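Local coordinates for poly-beta-1,6-N-acetyl-D-glucosamine export protein (PDB 4Y25) that exports the biofilm polysaccharide poly-beta-1,6-N-acetyl-D-glucosamine across the bacterial outer membrane through its C-terminal beta-barrel, the part described here, at residues S180-V185 with A218-W223; A13-I18 with N286-F291; R75-W80 with S101-F106. One frame throughout, in Å; residues are numbered along the deposited sequence.

All three contacts are antiparallel strand pairings in the single 16-stranded sheet that forms the outer-membrane barrel. Contact 2 joins the first strand to the last and closes the cylinder; along the chain, contacts 1 and 3 are nested inside the loop it closes, contact 3 coming first. They do not touch one another. From centre to centre, contact 1 lies about 24 Å from contact 2 and about 30 Å from contact 3. The centres of contact 2 and contact 3 are about 31 Å apart, on opposite sides of the chain's centre. Each has one face turned toward the barrel interior, consistent with these faces bordering the route of the exported polysaccharide.

Contact 1: residues S180-V185 with A218-W223; sequences SPYLIV and ASHLLW
P181 reaches the opposite segment through its carbonyl oxygen, which lies beside CD2 of L221; it is the second residue of the tight turn closed by S180 N to L183 O, where its ring holds phi near the -51° the turn needs. Y182 makes the first hydrogen bond, L221 N to Y182 O at 2.8 Å. Its CG sits between the backbone N and the carbonyl carbon (chi1 62°), and the ring reaches H220, CD1 lying 3.9 Å from CD2 of the histidine. Each of these atoms lies at the edge of the other ring, near its plane, so the two aromatics meet at their rims without stacking. L183 pairs with H220 at a non-hydrogen-bonded site; its CD1 lies 3.6 Å from S219 O, while its CA gives that oxygen a CA-H...O contact. I184 and S219 form the hydrogen-bonded pair, I184 N to S219 O at 3.1 Å and S219 N to I184 O at 2.9 Å. On their face CG1 of the isoleucine rests 3.6 Å from CB of the serine, whose small side chain accepts the bulkier branched neighbour. V185 then lays CG2 4.2 Å from A218 CB. The face of L183, V185 and H220 turns outward, probably to lipid; ND1 of H220 has a weak hydrogen bond to Q232 on strand 228-243. Past the pairing, L222 and W223 both face W230 in a classic beta bulge. The alternation of outward L183, V185 and H220 with inward I184 and S219, near R176 and E231, is characteristic of a transmembrane beta-barrel wall.

Contact 2: residues A13-I18 with N286-F291; sequences AGSTGI and NLYVEF
F291 lays its ring against the backbone of G14. Its CG stands between the backbone N and the carbonyl carbon (chi1 80°), on the side of the first segment, and CE1 lies 3.4 Å from G14 CA; G14 N lies over one face, offset toward the rim. With no side chain at G14, the phenyl group can cover the main chain directly, an aromatic-glycine cross-strand pair. Beneath it G14 and F291 exchange two backbone bonds, both 2.9 Å, and T16 and V289 exchange another two. These bonds join the first strand of the barrel to the last, the seam that closes the 16-stranded sheet. On the inward face, Y288 takes the same kind of first torsion (chi1 58°), but its ring heads away toward R273; what meets the first segment is CB, 3.3 Å from T16 O and beside CA of G17. CG of E290 lies 4.2 Å from CB of S15, and OE1 of E290 forms a long, weak ion pair with R273. At the corner, I18 N bonds to L287 O at 2.8 Å. CG1 of I18 is anti to its carbonyl carbon (chi1 -48°), and beyond it CD1 lies 3.8 Å from CG2 of outward-facing V289, while CB and CG2 rest against CD2 of L287.

Contact 3: residues R75-W80 with S101-F106; sequences RSRNIW and SGWYDF
I79 and Y104 form a non-hydrogen-bonded antiparallel pair and W80 and W103 the hydrogen-bonded pair next to it, with W80 N to W103 O at 2.8 Å, W103 N to W80 O at 3.0 Å, and D105 N to N78 O at 2.7 Å coming from above the plane of that carbonyl. The two tryptophans carry about half of the buried surface. W103 has CG between the backbone N and the carbonyl carbon (chi1 59°), which sets CG on the side of W80. The side chains cross at about a right angle, yet the ring planes are nearly parallel, 24° apart, and slid so far that they barely overlap. W80 CB lies over one face of W103, a CH-pi contact 3.8 Å from the centroid of the five-membered ring. Farther along, CZ3 of W80 lies 3.5 Å from G102 CA, and CH2 meets S101 OG; glycine suits its place because W80 O crowds the side where a CB would stand. R77 brings CD to the edge of W103 at CH2, and its guanidinium stays 4.9 Å, measured from NH2, from D105 OD2, too far for a salt bridge though the charges may attract. N78 suits the third position of the type II turn from S76 to I79, as asparagine tolerates a positive phi. I79 and Y104 meet CB to CB on the outer face. The turn links strand 64-76 to strand 79-89, and E73 on the former accepts W80 NE1; beyond the second segment, strand 110-118 supplies R111 in a cation-pi contact with W103, and I112 against Y104.

Contact 1: residues S180-V185 with A218-W223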
loop_
_atom_site.group_PDB
_atom_site.type_symbol
_atom_site.label_atom_id
_atom_site.label_comp_id
_atom_site.label_asym_id
_atom_site.label_seq_id
_atom_site.Cartn_x
_atom_site.Cartn_y
_atom_site.Cartn_z
ATOM N N SER A 180 -14.299 -15.104 16.693
ATOM C CA SER A 180 -14.154 -16.345 17.439
ATOM C C SER A 180 -12.727 -16.493 17.952
ATOM O O SER A 180 -11.821 -15.815 17.465
ATOM C CB SER A 180 -14.525 -17.540 16.554
ATOM O OG SER A 180 -14.872 -18.675 17.323
ATOM N N PRO A 181 -12.527 -17.366 18.955
ATOM C CA PRO A 181 -11.191 -17.778 19.397
ATOM C C PRO A 181 -10.282 -18.243 18.254
ATOM O O PRO A 181 -9.060 -18.198 18.397
ATOM C CB PRO A 181 -11.482 -18.950 20.350
ATOM C CG PRO A 181 -12.994 -18.976 20.547
ATOM C CD PRO A 181 -13.545 -17.722 19.955
ATOM N N TYR A 182 -10.868 -18.678 17.142
ATOM C CA TYR A 182 -10.098 -19.262 16.047
ATOM C C TYR A 182 -10.345 -18.579 14.698
ATOM O O TYR A 182 -9.531 -18.691 13.782
ATOM C CB TYR A 182 -10.412 -20.757 15.935
ATOM C CG TYR A 182 -11.863 -21.059 15.617
ATOM C CD1 TYR A 182 -12.298 -21.171 14.303
ATOM C CD2 TYR A 182 -12.798 -21.225 16.632
ATOM C CE1 TYR A 182 -13.621 -21.441 14.006
ATOM C CE2 TYR A 182 -14.125 -21.498 16.345
ATOM C CZ TYR A 182 -14.530 -21.603 15.030
ATOM O OH TYR A 182 -15.848 -21.872 14.733
ATOM N N LEU A 183 -11.466 -17.874 14.578
ATOM C CA LEU A 183 -11.870 -17.299 13.297
ATOM C C LEU A 183 -12.483 -15.909 13.428
ATOM O O LEU A 183 -13.415 -15.707 14.203
ATOM C CB LEU A 183 -12.871 -18.224 12.605
ATOM C CG LEU A 183 -13.707 -17.623 11.472
ATOM C CD1 LEU A 183 -12.848 -17.325 10.253
ATOM C CD2 LEU A 183 -14.862 -18.545 11.111
ATOM N N ILE A 184 -11.966 -14.951 12.665
ATOM C CA ILE A 184 -12.613 -13.648 12.575
ATOM C C ILE A 184 -12.982 -13.329 11.126
ATOM O O ILE A 184 -12.269 -13.693 10.186
ATOM C CB ILE A 184 -11.737 -12.511 13.155
ATOM C CG1 ILE A 184 -10.527 -12.224 12.264
ATOM C CG2 ILE A 184 -11.305 -12.838 14.574
ATOM C CD1 ILE A 184 -9.734 -11.010 12.696
ATOM N N VAL A 185 -14.121 -12.668 10.953
ATOM C CA VAL A 185 -14.605 -12.316 9.627
ATOM C C VAL A 185 -14.939 -10.833 9.563
ATOM O O VAL A 185 -15.815 -10.349 10.284
ATOM C CB VAL A 185 -15.851 -13.135 9.237
ATOM C CG1 VAL A 185 -16.321 -12.747 7.850
ATOM C CG2 VAL A 185 -15.552 -14.625 9.302
ATOM N N ALA A 218 -11.479 -13.099 5.895
ATOM C CA ALA A 218 -11.603 -14.062 6.981
ATOM C C ALA A 218 -10.236 -14.564 7.423
ATOM O O ALA A 218 -9.506 -15.170 6.642
ATOM C CB ALA A 218 -12.488 -15.226 6.559
ATOM N N SER A 219 -9.892 -14.297 8.678
ATOM C CA SER A 219 -8.642 -14.784 9.250
ATOM C C SER A 219 -8.887 -16.048 10.060
ATOM O O SER A 219 -9.556 -16.010 11.091
ATOM C CB SER A 219 -7.992 -13.716 10.134
ATOM O OG SER A 219 -7.659 -12.562 9.384
ATOM N N HIS A 220 -8.355 -17.169 9.587
ATOM C CA HIS A 220 -8.480 -18.423 10.317
ATOM C C HIS A 220 -7.160 -18.789 10.983
ATOM O O HIS A 220 -6.090 -18.624 10.395
ATOM C CB HIS A 220 -8.934 -19.551 9.394
ATOM C CG HIS A 220 -9.192 -20.840 10.110
ATOM N ND1 HIS A 220 -8.518 -22.005 9.814
ATOM C CD2 HIS A 220 -10.045 -21.145 11.116
ATOM C CE1 HIS A 220 -8.949 -22.973 10.603
ATOM N NE2 HIS A 220 -9.877 -22.477 11.402
ATOM N N LEU A 221 -7.244 -19.289 12.211
ATOM C CA LEU A 221 -6.056 -19.615 12.989
ATOM C C LEU A 221 -5.689 -21.093 12.861
ATOM O O LEU A 221 -6.462 -21.973 13.239
ATOM C CB LEU A 221 -6.273 -19.248 14.456
ATOM C CG LEU A 221 -5.035 -19.273 15.351
ATOM C CD1 LEU A 221 -3.960 -18.353 14.793
ATOM C CD2 LEU A 221 -5.400 -18.875 16.770
ATOM N N LEU A 222 -4.502 -21.355 12.325
ATOM C CA LEU A 222 -4.044 -22.721 12.098
ATOM C C LEU A 222 -3.426 -23.328 13.356
ATOM O O LEU A 222 -3.655 -24.499 13.671
ATOM C CB LEU A 222 -3.036 -22.751 10.948
ATOM C CG LEU A 222 -3.580 -22.322 9.585
ATOM C CD1 LEU A 222 -2.496 -22.380 8.528
ATOM C CD2 LEU A 222 -4.753 -23.199 9.183
ATOM N N TRP A 223 -2.644 -22.526 14.070
ATOM C CA TRP A 223 -1.980 -22.984 15.282
ATOM C C TRP A 223 -1.476 -21.812 16.111
ATOM O O TRP A 223 -1.106 -20.769 15.571
ATOM C CB TRP A 223 -0.819 -23.916 14.936
ATOM C CG TRP A 223 0.100 -24.191 16.084
ATOM C CD1 TRP A 223 -0.032 -25.168 17.021
ATOM C CD2 TRP A 223 1.295 -23.475 16.416
ATOM N NE1 TRP A 223 1.008 -25.112 17.918
ATOM C CE2 TRP A 223 1.836 -24.079 17.568
ATOM C CE3 TRP A 223 1.957 -22.381 15.854
ATOM C CZ2 TRP A 223 3.013 -23.628 18.163
ATOM C CZ3 TRP A 223 3.126 -21.936 16.446
ATOM C CH2 TRP A 223 3.640 -22.558 17.591
#

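Contact 2: residues A13-I18 with N286-F291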
loop_
_atom_site.group_PDB
_atom_site.type_symbol
_atom_site.label_atom_id
_atom_site.label_comp_id
_atom_site.label_asym_id
_atom_site.label_seq_id
_atom_site.Cartn_x
_atom_site.Cartn_y
_atom_site.Cartn_z
ATOM N N ALA A 13 10.086 -6.287 2.024
ATOM C CA ALA A 13 8.796 -6.538 1.398
ATOM C C ALA A 13 8.950 -6.575 -0.111
ATOM O O ALA A 13 9.757 -5.839 -0.679
ATOM C CB ALA A 13 7.786 -5.477 1.807
ATOM N N GLY A 14 8.175 -7.434 -0.761
ATOM C CA GLY A 14 8.311 -7.609 -2.190
ATOM C C GLY A 14 7.027 -7.939 -2.914
ATOM O O GLY A 14 6.096 -8.508 -2.345
ATOM N N SER A 15 6.990 -7.578 -4.191
ATOM C CA SER A 15 5.833 -7.822 -5.035
ATOM C C SER A 15 6.289 -8.323 -6.401
ATOM O O SER A 15 7.215 -7.775 -6.997
ATOM C CB SER A 15 4.998 -6.547 -5.175
ATOM O OG SER A 15 4.013 -6.684 -6.180
ATOM N N THR A 16 5.646 -9.376 -6.892
ATOM C CA THR A 16 5.992 -9.919 -8.198
ATOM C C THR A 16 4.768 -10.455 -8.931
ATOM O O THR A 16 3.926 -11.136 -8.346
ATOM C CB THR A 16 7.044 -11.035 -8.080
ATOM O OG1 THR A 16 7.111 -11.756 -9.315
ATOM C CG2 THR A 16 6.681 -11.991 -6.964
ATOM N N GLY A 17 4.677 -10.136 -10.219
ATOM C CA GLY A 17 3.542 -10.543 -11.029
ATOM C C GLY A 17 3.704 -11.913 -11.665
ATOM O O GLY A 17 4.712 -12.199 -12.315
ATOM N N ILE A 18 2.702 -12.765 -11.472
ATOM C CA ILE A 18 2.684 -14.078 -12.099
ATOM C C ILE A 18 2.211 -13.933 -13.540
ATOM O O ILE A 18 2.857 -14.404 -14.474
ATOM C CB ILE A 18 1.769 -15.061 -11.339
ATOM C CG1 ILE A 18 2.064 -15.013 -9.838
ATOM C CG2 ILE A 18 1.928 -16.469 -11.879
ATOM C CD1 ILE A 18 3.496 -15.327 -9.497
ATOM N N ASN A 286 -5.274 -9.621 -13.290
ATOM C CA ASN A 286 -3.965 -9.525 -12.658
ATOM C C ASN A 286 -3.764 -10.618 -11.621
ATOM O O ASN A 286 -4.599 -10.819 -10.744
ATOM C CB ASN A 286 -3.770 -8.155 -12.011
ATOM C CG ASN A 286 -3.553 -7.058 -13.030
ATOM O OD1 ASN A 286 -2.881 -7.261 -14.042
ATOM N ND2 ASN A 286 -4.114 -5.883 -12.767
ATOM N N LEU A 287 -2.651 -11.329 -11.738
ATOM C CA LEU A 287 -2.300 -12.367 -10.784
ATOM C C LEU A 287 -0.889 -12.108 -10.284
ATOM O O LEU A 287 0.054 -12.047 -11.073
ATOM C CB LEU A 287 -2.401 -13.752 -11.423
ATOM C CG LEU A 287 -2.150 -14.949 -10.504
ATOM C CD1 LEU A 287 -3.309 -15.133 -9.535
ATOM C CD2 LEU A 287 -1.915 -16.211 -11.317
ATOM N N TYR A 288 -0.737 -11.943 -8.975
ATOM C CA TYR A 288 0.572 -11.619 -8.424
ATOM C C TYR A 288 0.745 -12.094 -6.988
ATOM O O TYR A 288 -0.219 -12.466 -6.317
ATOM C CB TYR A 288 0.823 -10.108 -8.507
ATOM C CG TYR A 288 -0.206 -9.252 -7.798
ATOM C CD1 TYR A 288 -1.407 -8.920 -8.413
ATOM C CD2 TYR A 288 0.036 -8.758 -6.522
ATOM C CE1 TYR A 288 -2.345 -8.133 -7.771
ATOM C CE2 TYR A 288 -0.895 -7.968 -5.872
ATOM C CZ TYR A 288 -2.084 -7.657 -6.501
ATOM O OH TYR A 288 -3.015 -6.872 -5.858
ATOM N N VAL A 289 1.991 -12.078 -6.529
ATOM C CA VAL A 289 2.323 -12.494 -5.176
ATOM C C VAL A 289 2.962 -11.341 -4.412
ATOM O O VAL A 289 3.824 -10.639 -4.938
ATOM C CB VAL A 289 3.274 -13.709 -5.177
ATOM C CG1 VAL A 289 3.681 -14.076 -3.760
ATOM C CG2 VAL A 289 2.613 -14.890 -5.856
ATOM N N GLU A 290 2.508 -11.141 -3.178
ATOM C CA GLU A 290 3.093 -10.161 -2.275
ATOM C C GLU A 290 3.673 -10.872 -1.065
ATOM O O GLU A 290 3.190 -11.932 -0.671
ATOM C CB GLU A 290 2.050 -9.139 -1.822
ATOM C CG GLU A 290 1.872 -7.953 -2.750
ATOM C CD GLU A 290 0.620 -7.151 -2.429
ATOM O OE1 GLU A 290 -0.173 -7.599 -1.572
ATOM O OE2 GLU A 290 0.431 -6.074 -3.034
ATOM N N PHE A 291 4.707 -10.292 -0.474
ATOM C CA PHE A 291 5.224 -10.808 0.781
ATOM C C PHE A 291 5.870 -9.690 1.585
ATOM O O PHE A 291 6.193 -8.628 1.048
ATOM C CB PHE A 291 6.224 -11.948 0.538
ATOM C CG PHE A 291 7.600 -11.483 0.154
ATOM C CD1 PHE A 291 7.919 -11.241 -1.170
ATOM C CD2 PHE A 291 8.581 -11.299 1.120
ATOM C CE1 PHE A 291 9.191 -10.818 -1.526
ATOM C CE2 PHE A 291 9.849 -10.870 0.773
ATOM C CZ PHE A 291 10.155 -10.629 -0.553
#

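Contact 3: residues R75-W80 with S101-F106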
loop_
_atom_site.group_PDB
_atom_site.type_symbol
_atom_site.label_atom_id
_atom_site.label_comp_id
_atom_site.label_asym_id
_atom_site.label_seq_id
_atom_site.Cartn_x
_atom_site.Cartn_y
_atom_site.Cartn_z
ATOM N N ARG A 75 8.537 9.148 17.357
ATOM C CA ARG A 75 7.416 8.314 17.772
ATOM C C ARG A 75 7.113 8.446 19.266
ATOM O O ARG A 75 7.872 7.989 20.120
ATOM C CB ARG A 75 7.709 6.849 17.378
ATOM C CG ARG A 75 6.905 5.688 18.032
ATOM C CD ARG A 75 5.462 5.978 18.445
ATOM N NE ARG A 75 4.916 4.907 19.278
ATOM C CZ ARG A 75 5.222 4.727 20.561
ATOM N NH1 ARG A 75 6.093 5.528 21.159
ATOM N NH2 ARG A 75 4.675 3.728 21.242
ATOM N N SER A 76 5.992 9.097 19.553
ATOM C CA SER A 76 5.269 8.930 20.807
ATOM C C SER A 76 3.909 8.368 20.430
ATOM O O SER A 76 3.573 8.324 19.251
ATOM C CB SER A 76 5.122 10.251 21.564
ATOM O OG SER A 76 4.107 10.162 22.550
ATOM N N ARG A 77 3.115 7.929 21.397
ATOM C CA ARG A 77 1.744 7.592 21.053
ATOM C C ARG A 77 0.998 8.910 20.904
ATOM O O ARG A 77 1.505 9.955 21.319
ATOM C CB ARG A 77 1.098 6.681 22.095
ATOM C CG ARG A 77 0.868 5.256 21.589
ATOM C CD ARG A 77 0.253 5.240 20.188
ATOM N NE ARG A 77 -1.203 5.354 20.224
ATOM C CZ ARG A 77 -2.029 4.327 20.404
ATOM N NH1 ARG A 77 -1.547 3.102 20.560
ATOM N NH2 ARG A 77 -3.341 4.525 20.426
ATOM N N ASN A 78 -0.181 8.851 20.285
ATOM C CA ASN A 78 -0.972 10.026 19.902
ATOM C C ASN A 78 -0.361 10.817 18.737
ATOM O O ASN A 78 -1.028 11.681 18.169
ATOM C CB ASN A 78 -1.191 10.967 21.097
ATOM C CG ASN A 78 -2.023 10.337 22.196
ATOM O OD1 ASN A 78 -2.292 9.137 22.178
ATOM N ND2 ASN A 78 -2.428 11.148 23.168
ATOM N N ILE A 79 0.890 10.523 18.379
ATOM C CA ILE A 79 1.548 11.210 17.261
ATOM C C ILE A 79 2.802 10.490 16.744
ATOM O O ILE A 79 3.733 10.217 17.493
ATOM C CB ILE A 79 1.934 12.661 17.643
ATOM C CG1 ILE A 79 2.806 13.290 16.553
ATOM C CG2 ILE A 79 2.643 12.703 18.992
ATOM C CD1 ILE A 79 3.205 14.721 16.844
ATOM N N TRP A 80 2.822 10.202 15.446
ATOM C CA TRP A 80 3.961 9.546 14.807
ATOM C C TRP A 80 4.409 10.344 13.584
ATOM O O TRP A 80 3.574 10.816 12.815
ATOM C CB TRP A 80 3.591 8.112 14.418
ATOM C CG TRP A 80 4.466 7.490 13.369
ATOM C CD1 TRP A 80 5.584 6.734 13.574
ATOM C CD2 TRP A 80 4.276 7.546 11.949
ATOM N NE1 TRP A 80 6.108 6.326 12.370
ATOM C CE2 TRP A 80 5.323 6.811 11.357
ATOM C CE3 TRP A 80 3.328 8.154 11.119
ATOM C CZ2 TRP A 80 5.445 6.663 9.975
ATOM C CZ3 TRP A 80 3.449 8.005 9.747
ATOM C CH2 TRP A 80 4.501 7.267 9.188
ATOM N N SER A 101 5.772 12.436 6.221
ATOM C CA SER A 101 4.494 11.843 6.592
ATOM C C SER A 101 4.318 11.748 8.098
ATOM O O SER A 101 5.293 11.778 8.856
ATOM C CB SER A 101 4.354 10.453 5.970
ATOM O OG SER A 101 5.439 9.622 6.336
ATOM N N GLY A 102 3.066 11.629 8.524
ATOM C CA GLY A 102 2.756 11.481 9.931
ATOM C C GLY A 102 1.277 11.311 10.204
ATOM O O GLY A 102 0.437 11.602 9.351
ATOM N N TRP A 103 0.958 10.814 11.394
ATOM C CA TRP A 103 -0.414 10.835 11.879
ATOM C C TRP A 103 -0.423 11.262 13.330
ATOM O O TRP A 103 0.549 11.065 14.058
ATOM C CB TRP A 103 -1.108 9.471 11.724
ATOM C CG TRP A 103 -0.436 8.322 12.435
ATOM C CD1 TRP A 103 0.350 7.365 11.869
ATOM C CD2 TRP A 103 -0.506 8.004 13.836
ATOM N NE1 TRP A 103 0.784 6.478 12.824
ATOM C CE2 TRP A 103 0.273 6.847 14.039
ATOM C CE3 TRP A 103 -1.149 8.586 14.935
ATOM C CZ2 TRP A 103 0.428 6.262 15.295
ATOM C CZ3 TRP A 103 -0.989 8.004 16.183
ATOM C CH2 TRP A 103 -0.208 6.854 16.351
ATOM N N TYR A 104 -1.532 11.856 13.739
ATOM C CA TYR A 104 -1.760 12.177 15.134
ATOM C C TYR A 104 -3.148 11.699 15.499
ATOM O O TYR A 104 -4.005 11.531 14.628
ATOM C CB TYR A 104 -1.626 13.674 15.382
ATOM C CG TYR A 104 -2.596 14.503 14.573
ATOM C CD1 TYR A 104 -3.855 14.816 15.070
ATOM C CD2 TYR A 104 -2.253 14.972 13.312
ATOM C CE1 TYR A 104 -4.747 15.568 14.331
ATOM C CE2 TYR A 104 -3.134 15.729 12.569
ATOM C CZ TYR A 104 -4.378 16.026 13.084
ATOM O OH TYR A 104 -5.259 16.780 12.345
ATOM N N ASP A 105 -3.385 11.489 16.784
ATOM C CA ASP A 105 -4.690 11.026 17.201
ATOM C C ASP A 105 -5.355 12.115 18.047
ATOM O O ASP A 105 -4.902 12.441 19.143
ATOM C CB ASP A 105 -4.555 9.672 17.924
ATOM C CG ASP A 105 -5.845 9.198 18.574
ATOM O OD1 ASP A 105 -6.532 9.996 19.236
ATOM O OD2 ASP A 105 -6.196 8.012 18.381
ATOM N N PHE A 106 -6.422 12.683 17.483
ATOM C CA PHE A 106 -7.306 13.648 18.143
ATOM C C PHE A 106 -7.923 13.006 19.397
ATOM O O PHE A 106 -7.236 12.860 20.407
ATOM C CB PHE A 106 -8.367 14.128 17.134
ATOM C CG PHE A 106 -9.344 15.140 17.675
ATOM C CD1 PHE A 106 -8.970 16.461 17.873
ATOM C CD2 PHE A 106 -10.662 14.785 17.912
ATOM C CE1 PHE A 106 -9.883 17.392 18.352
ATOM C CE2 PHE A 106 -11.575 15.701 18.387
ATOM C CZ PHE A 106 -11.188 17.009 18.607
#